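Local coordinates for protein maleylacetate reductase (Agrobacterium tumefaciens, PDB 3HL0) that probably reduces maleylacetate to 3-oxoadipate with NADH in the breakdown of gamma-resorcylate, as a member of the iron-containing alcohol dehydrogenase family, at residues H259-P264 / S304-L309; S169-M174 / D295-L300. One frame throughout, in Å; residues are numbered along the deposited sequence.

Contact 1. Residues H259-P264 / S304-L309; sequences HAVLLP and SSLAAL
V261 pushes both of its methyl groups from a helix into the loop S304-L309 and has the largest share of the contact. Its CG1, anti to the backbone N (chi1 174°), reaches the main chain where S305 joins L306, with V261 CG1 3.6 Å from L306 N. The same methyl meets the side chain of L306, the nearest pair being V261 CG1 and L306 CD2 at 3.7 Å. The other branch of V261 lies beside the S305 backbone and also faces the tip of L309, V261 CG2 to L309 CD1 being 3.9 Å. L262, one residue on, adds a looser touch between its CD2 and L306 CD1 at 4.3 Å. L306 thus receives a methyl from each of two successive helix residues.

No direct hydrogen bond joins the segments; a water does so instead. It donates to V261 O at 2.7 Å and to S304 O at 2.8 Å, bridging a carbonyl of the helix to one of the loop.

Within the loop, S305 OG accepts from A308 N at 3.0 Å with an N-H...O angle of 145°, an ST motif, and the turn goes on with L309 N on L306 O. This bend brings L309 back to V261.

Beyond the pair, L306 lies against L343 and A346 of helix 336-348 and shares backbone hydrogen bonds with A346, while A308 makes backbone hydrogen bonds to the second subunit. The arrangement is a loop-on-helix contact in the helical C-terminal domain of the iron-containing alcohol dehydrogenase family: the chain leaving helix 289-300 is laid over helix 255-271, away from the NAD.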
loop_
_atom_site.group_PDB
_atom_site.type_symbol
_atom_site.label_atom_id
_atom_site.label_comp_id
_atom_site.label_asym_id
_atom_site.label_seq_id
_atom_site.Cartn_x
_atom_site.Cartn_y
_atom_site.Cartn_z
ATOM N N HIS A 259 -4.283 -8.966 -9.804
ATOM C CA HIS A 259 -5.057 -10.231 -9.891
ATOM C C HIS A 259 -6.528 -9.985 -10.110
ATOM O O HIS A 259 -7.131 -10.597 -10.948
ATOM C CB HIS A 259 -4.895 -11.039 -8.624
ATOM C CG HIS A 259 -3.629 -11.791 -8.584
ATOM N ND1 HIS A 259 -3.530 -13.102 -8.988
ATOM C CD2 HIS A 259 -2.379 -11.402 -8.222
ATOM C CE1 HIS A 259 -2.265 -13.485 -8.896
ATOM N NE2 HIS A 259 -1.548 -12.472 -8.430
ATOM N N ALA A 260 -7.099 -9.016 -9.395
ATOM C CA ALA A 260 -8.513 -8.758 -9.546
ATOM C C ALA A 260 -8.870 -8.267 -10.936
ATOM O O ALA A 260 -9.854 -8.694 -11.519
ATOM C CB ALA A 260 -8.969 -7.692 -8.496
ATOM N N VAL A 261 -8.041 -7.366 -11.459
ATOM C CA VAL A 261 -8.298 -6.842 -12.803
ATOM C C VAL A 261 -8.166 -7.894 -13.914
ATOM O O VAL A 261 -9.016 -7.965 -14.825
ATOM C CB VAL A 261 -7.406 -5.634 -13.091
ATOM C CG1 VAL A 261 -7.573 -5.181 -14.562
ATOM C CG2 VAL A 261 -7.820 -4.488 -12.181
ATOM N N LEU A 262 -7.098 -8.687 -13.823
ATOM C CA LEU A 262 -6.787 -9.631 -14.921
ATOM C C LEU A 262 -7.671 -10.873 -14.887
ATOM O O LEU A 262 -7.893 -11.450 -15.946
ATOM C CB LEU A 262 -5.301 -10.043 -14.893
ATOM C CG LEU A 262 -4.350 -8.930 -15.405
ATOM C CD1 LEU A 262 -2.919 -9.420 -15.219
ATOM C CD2 LEU A 262 -4.622 -8.610 -16.828
ATOM N N LEU A 263 -8.080 -11.312 -13.691
ATOM C CA LEU A 263 -8.670 -12.688 -13.550
ATOM C C LEU A 263 -9.822 -12.989 -14.558
ATOM O O LEU A 263 -9.824 -14.052 -15.181
ATOM C CB LEU A 263 -9.077 -12.978 -12.107
ATOM C CG LEU A 263 -9.489 -14.452 -11.903
ATOM C CD1 LEU A 263 -8.383 -15.463 -12.208
ATOM C CD2 LEU A 263 -10.026 -14.547 -10.485
ATOM N N PRO A 264 -10.757 -12.055 -14.791
ATOM C CA PRO A 264 -11.845 -12.417 -15.731
ATOM C C PRO A 264 -11.318 -12.666 -17.161
ATOM O O PRO A 264 -11.878 -13.482 -17.870
ATOM C CB PRO A 264 -12.761 -11.186 -15.712
ATOM C CG PRO A 264 -12.521 -10.571 -14.332
ATOM C CD PRO A 264 -11.027 -10.779 -14.087
ATOM N N SER A 304 -11.454 -2.756 -12.124
ATOM C CA SER A 304 -11.733 -3.580 -13.288
ATOM C C SER A 304 -10.880 -3.227 -14.484
ATOM O O SER A 304 -10.959 -3.907 -15.482
ATOM C CB SER A 304 -13.206 -3.461 -13.652
ATOM O OG SER A 304 -13.492 -2.081 -13.934
ATOM N N SER A 305 -10.050 -2.192 -14.404
ATOM C CA SER A 305 -9.201 -1.877 -15.579
ATOM C C SER A 305 -7.747 -1.689 -15.213
ATOM O O SER A 305 -7.389 -1.238 -14.108
ATOM C CB SER A 305 -9.704 -0.617 -16.318
ATOM O OG SER A 305 -9.219 0.537 -15.665
ATOM N N LEU A 306 -6.875 -2.052 -16.148
ATOM C CA LEU A 306 -5.459 -1.848 -15.924
ATOM C C LEU A 306 -5.150 -0.343 -15.929
ATOM O O LEU A 306 -4.180 0.073 -15.271
ATOM C CB LEU A 306 -4.557 -2.537 -16.976
ATOM C CG LEU A 306 -4.614 -4.075 -16.917
ATOM C CD1 LEU A 306 -3.751 -4.617 -18.111
ATOM C CD2 LEU A 306 -4.019 -4.544 -15.552
ATOM N N ALA A 307 -5.952 0.430 -16.661
ATOM C CA ALA A 307 -5.741 1.904 -16.664
ATOM C C ALA A 307 -5.871 2.460 -15.257
ATOM O O ALA A 307 -5.082 3.344 -14.879
ATOM C CB ALA A 307 -6.699 2.614 -17.631
ATOM N N ALA A 308 -6.775 1.888 -14.470
ATOM C CA ALA A 308 -6.971 2.388 -13.095
ATOM C C ALA A 308 -5.766 2.067 -12.231
ATOM O O ALA A 308 -5.572 2.686 -11.183
ATOM C CB ALA A 308 -8.229 1.827 -12.483
ATOM N N LEU A 309 -4.963 1.083 -12.644
ATOM C CA LEU A 309 -3.739 0.700 -11.917
ATOM C C LEU A 309 -2.509 1.458 -12.371
ATOM O O LEU A 309 -1.421 1.207 -11.897
ATOM C CB LEU A 309 -3.484 -0.836 -11.939
ATOM C CG LEU A 309 -4.690 -1.675 -11.515
ATOM C CD1 LEU A 309 -4.231 -3.163 -11.433
ATOM C CD2 LEU A 309 -5.305 -1.205 -10.178
HETATM O O HOH W 1 -11.346 -6.696 -15.508
#

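Contact 2. Residues S169-M174 / D295-L300; sequences SGLNAM and DFAARL
M174, a selenomethionine that touches F296, has its backbone N bonded to G170 O at 3.0 Å, an ordinary helical bond that sets it one turn beyond G170. Across the contact there is no hydrogen bond, and the meeting is apolar. The M174 chain bends at its last torsion (chi3 59°), which turns CE back so that both it and SE lie by one ring atom: SE is 3.6 Å and CE 3.9 Å from F296 CE2. SE approaches the ring obliquely, 62° off its normal, in a Met-aromatic contact.

L171 meets the same ring from its edge, near the ring plane, with L171 CD2 4.1 Å from F296 CD2. Its other methyl, CD1, rests 4.1 Å from A297 CB, and its branch point, L171 CG, is 4.2 Å from L300 CD1. L171 therefore faces three residues spread over about one turn, while L300 CG lies over the rim of one face of the F296 ring, from within its own helix.

The two segments run nearly antiparallel (158°), with axes 11.7 Å apart, a wide spacing bridged by these long side chains. M174 also packs on L198, M201 and I202 of helix 188-210. L171 reaches A260 of helix 255-271, so helix 163-180 is wedged among three helices of the C-terminal domain.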
loop_
_atom_site.group_PDB
_atom_site.type_symbol
_atom_site.label_atom_id
_atom_site.label_comp_id
_atom_site.label_asym_id
_atom_site.label_seq_id
_atom_site.Cartn_x
_atom_site.Cartn_y
_atom_site.Cartn_z
ATOM N N SER A 169 -7.849 -9.036 -2.385
ATOM C CA SER A 169 -7.135 -10.198 -1.897
ATOM C C SER A 169 -8.022 -11.443 -2.053
ATOM O O SER A 169 -7.505 -12.530 -2.366
ATOM C CB SER A 169 -6.764 -9.987 -0.408
ATOM O OG SER A 169 -5.957 -11.108 0.085
ATOM N N GLY A 170 -9.345 -11.296 -1.861
ATOM C CA GLY A 170 -10.282 -12.443 -2.021
ATOM C C GLY A 170 -10.251 -12.909 -3.463
ATOM O O GLY A 170 -10.249 -14.113 -3.735
ATOM N N LEU A 171 -10.218 -11.955 -4.429
ATOM C CA LEU A 171 -10.088 -12.357 -5.832
ATOM C C LEU A 171 -8.733 -13.000 -6.152
ATOM O O LEU A 171 -8.667 -13.897 -7.005
ATOM C CB LEU A 171 -10.395 -11.177 -6.792
ATOM C CG LEU A 171 -11.863 -10.733 -6.774
ATOM C CD1 LEU A 171 -11.944 -9.298 -7.375
ATOM C CD2 LEU A 171 -12.718 -11.701 -7.574
ATOM N N ASN A 172 -7.653 -12.549 -5.486
ATOM C CA ASN A 172 -6.338 -13.199 -5.603
ATOM C C ASN A 172 -6.418 -14.672 -5.177
ATOM O O ASN A 172 -5.876 -15.571 -5.844
ATOM C CB ASN A 172 -5.316 -12.414 -4.733
ATOM C CG ASN A 172 -3.869 -12.918 -4.844
ATOM O OD1 ASN A 172 -3.462 -13.660 -5.746
ATOM N ND2 ASN A 172 -3.067 -12.465 -3.898
ATOM N N ALA A 173 -7.117 -14.929 -4.075
ATOM C CA ALA A 173 -7.327 -16.323 -3.634
ATOM C C ALA A 173 -8.075 -17.103 -4.709
ATOM O O ALA A 173 -7.672 -18.215 -5.107
ATOM C CB ALA A 173 -8.137 -16.349 -2.294
HETATM N N MSE A 174 -9.165 -16.526 -5.184
HETATM C CA MSE A 174 -9.993 -17.203 -6.205
HETATM C C MSE A 174 -9.156 -17.530 -7.449
HETATM O O MSE A 174 -9.363 -18.569 -8.095
HETATM C CB MSE A 174 -11.200 -16.366 -6.606
HETATM C CG MSE A 174 -12.162 -16.289 -5.454
HETATM SE SE MSE A 174 -13.670 -15.139 -5.798
HETATM C CE MSE A 174 -14.368 -15.985 -7.299
ATOM N N ASP A 295 -18.588 -9.973 -13.667
ATOM C CA ASP A 295 -19.812 -9.508 -13.006
ATOM C C ASP A 295 -19.690 -9.631 -11.489
ATOM O O ASP A 295 -20.126 -8.741 -10.743
ATOM C CB ASP A 295 -21.033 -10.294 -13.493
ATOM C CG ASP A 295 -21.341 -10.070 -14.975
ATOM O OD1 ASP A 295 -20.831 -9.095 -15.561
ATOM O OD2 ASP A 295 -22.117 -10.875 -15.547
ATOM N N PHE A 296 -19.075 -10.739 -11.026
ATOM C CA PHE A 296 -18.904 -10.924 -9.585
ATOM C C PHE A 296 -17.983 -9.849 -8.996
ATOM O O PHE A 296 -18.268 -9.285 -7.944
ATOM C CB PHE A 296 -18.354 -12.344 -9.318
ATOM C CG PHE A 296 -18.034 -12.601 -7.880
ATOM C CD1 PHE A 296 -19.047 -12.761 -6.914
ATOM C CD2 PHE A 296 -16.716 -12.642 -7.457
ATOM C CE1 PHE A 296 -18.728 -12.978 -5.576
ATOM C CE2 PHE A 296 -16.398 -12.848 -6.121
ATOM C CZ PHE A 296 -17.381 -13.028 -5.171
ATOM N N ALA A 297 -16.880 -9.546 -9.680
ATOM C CA ALA A 297 -15.947 -8.530 -9.226
ATOM C C ALA A 297 -16.649 -7.174 -9.137
ATOM O O ALA A 297 -16.363 -6.393 -8.240
ATOM C CB ALA A 297 -14.732 -8.452 -10.195
ATOM N N ALA A 298 -17.580 -6.928 -10.067
ATOM C CA ALA A 298 -18.308 -5.665 -10.057
ATOM C C ALA A 298 -19.222 -5.611 -8.827
ATOM O O ALA A 298 -19.324 -4.532 -8.236
ATOM C CB ALA A 298 -19.112 -5.479 -11.366
ATOM N N ARG A 299 -19.843 -6.738 -8.440
ATOM C CA ARG A 299 -20.648 -6.790 -7.186
ATOM C C ARG A 299 -19.773 -6.428 -5.983
ATOM O O ARG A 299 -20.277 -5.941 -4.970
ATOM C CB ARG A 299 -21.310 -8.170 -6.960
ATOM C CG ARG A 299 -22.398 -8.606 -7.971
ATOM C CD ARG A 299 -22.848 -10.065 -7.666
ATOM N NE ARG A 299 -23.291 -10.189 -6.264
ATOM C CZ ARG A 299 -23.216 -11.282 -5.514
ATOM N NH1 ARG A 299 -22.672 -12.411 -5.979
ATOM N NH2 ARG A 299 -23.680 -11.237 -4.275
ATOM N N LEU A 300 -18.473 -6.696 -6.044
ATOM C CA LEU A 300 -17.608 -6.422 -4.898
ATOM C C LEU A 300 -17.041 -5.013 -4.927
ATOM O O LEU A 300 -16.400 -4.568 -3.974
ATOM C CB LEU A 300 -16.419 -7.407 -4.855
ATOM C CG LEU A 300 -16.735 -8.893 -4.899
ATOM C CD1 LEU A 300 -15.413 -9.627 -4.768
ATOM C CD2 LEU A 300 -17.721 -9.300 -3.765
#

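In the fold
Past the parallel sheet of the N-terminal part, the chain enters helix 163-180, which supplies the first half of contact 2. It next builds helices 188-210, 215-234 and 239-251, then helix 255-271, where contact 1 begins. Helix 289-300 returns to helix 163-180 and closes contact 2 across 120 mostly helical residues; the loop that follows closes contact 1 on helix 255-271 across 39. The segments alternate, so the two closures cross instead of nesting. They meet directly where A260 CB lies 3.6 Å from L171 CD1, joining helices 163-180, 255-271 and 289-300 and the loop after them into one mostly helical body.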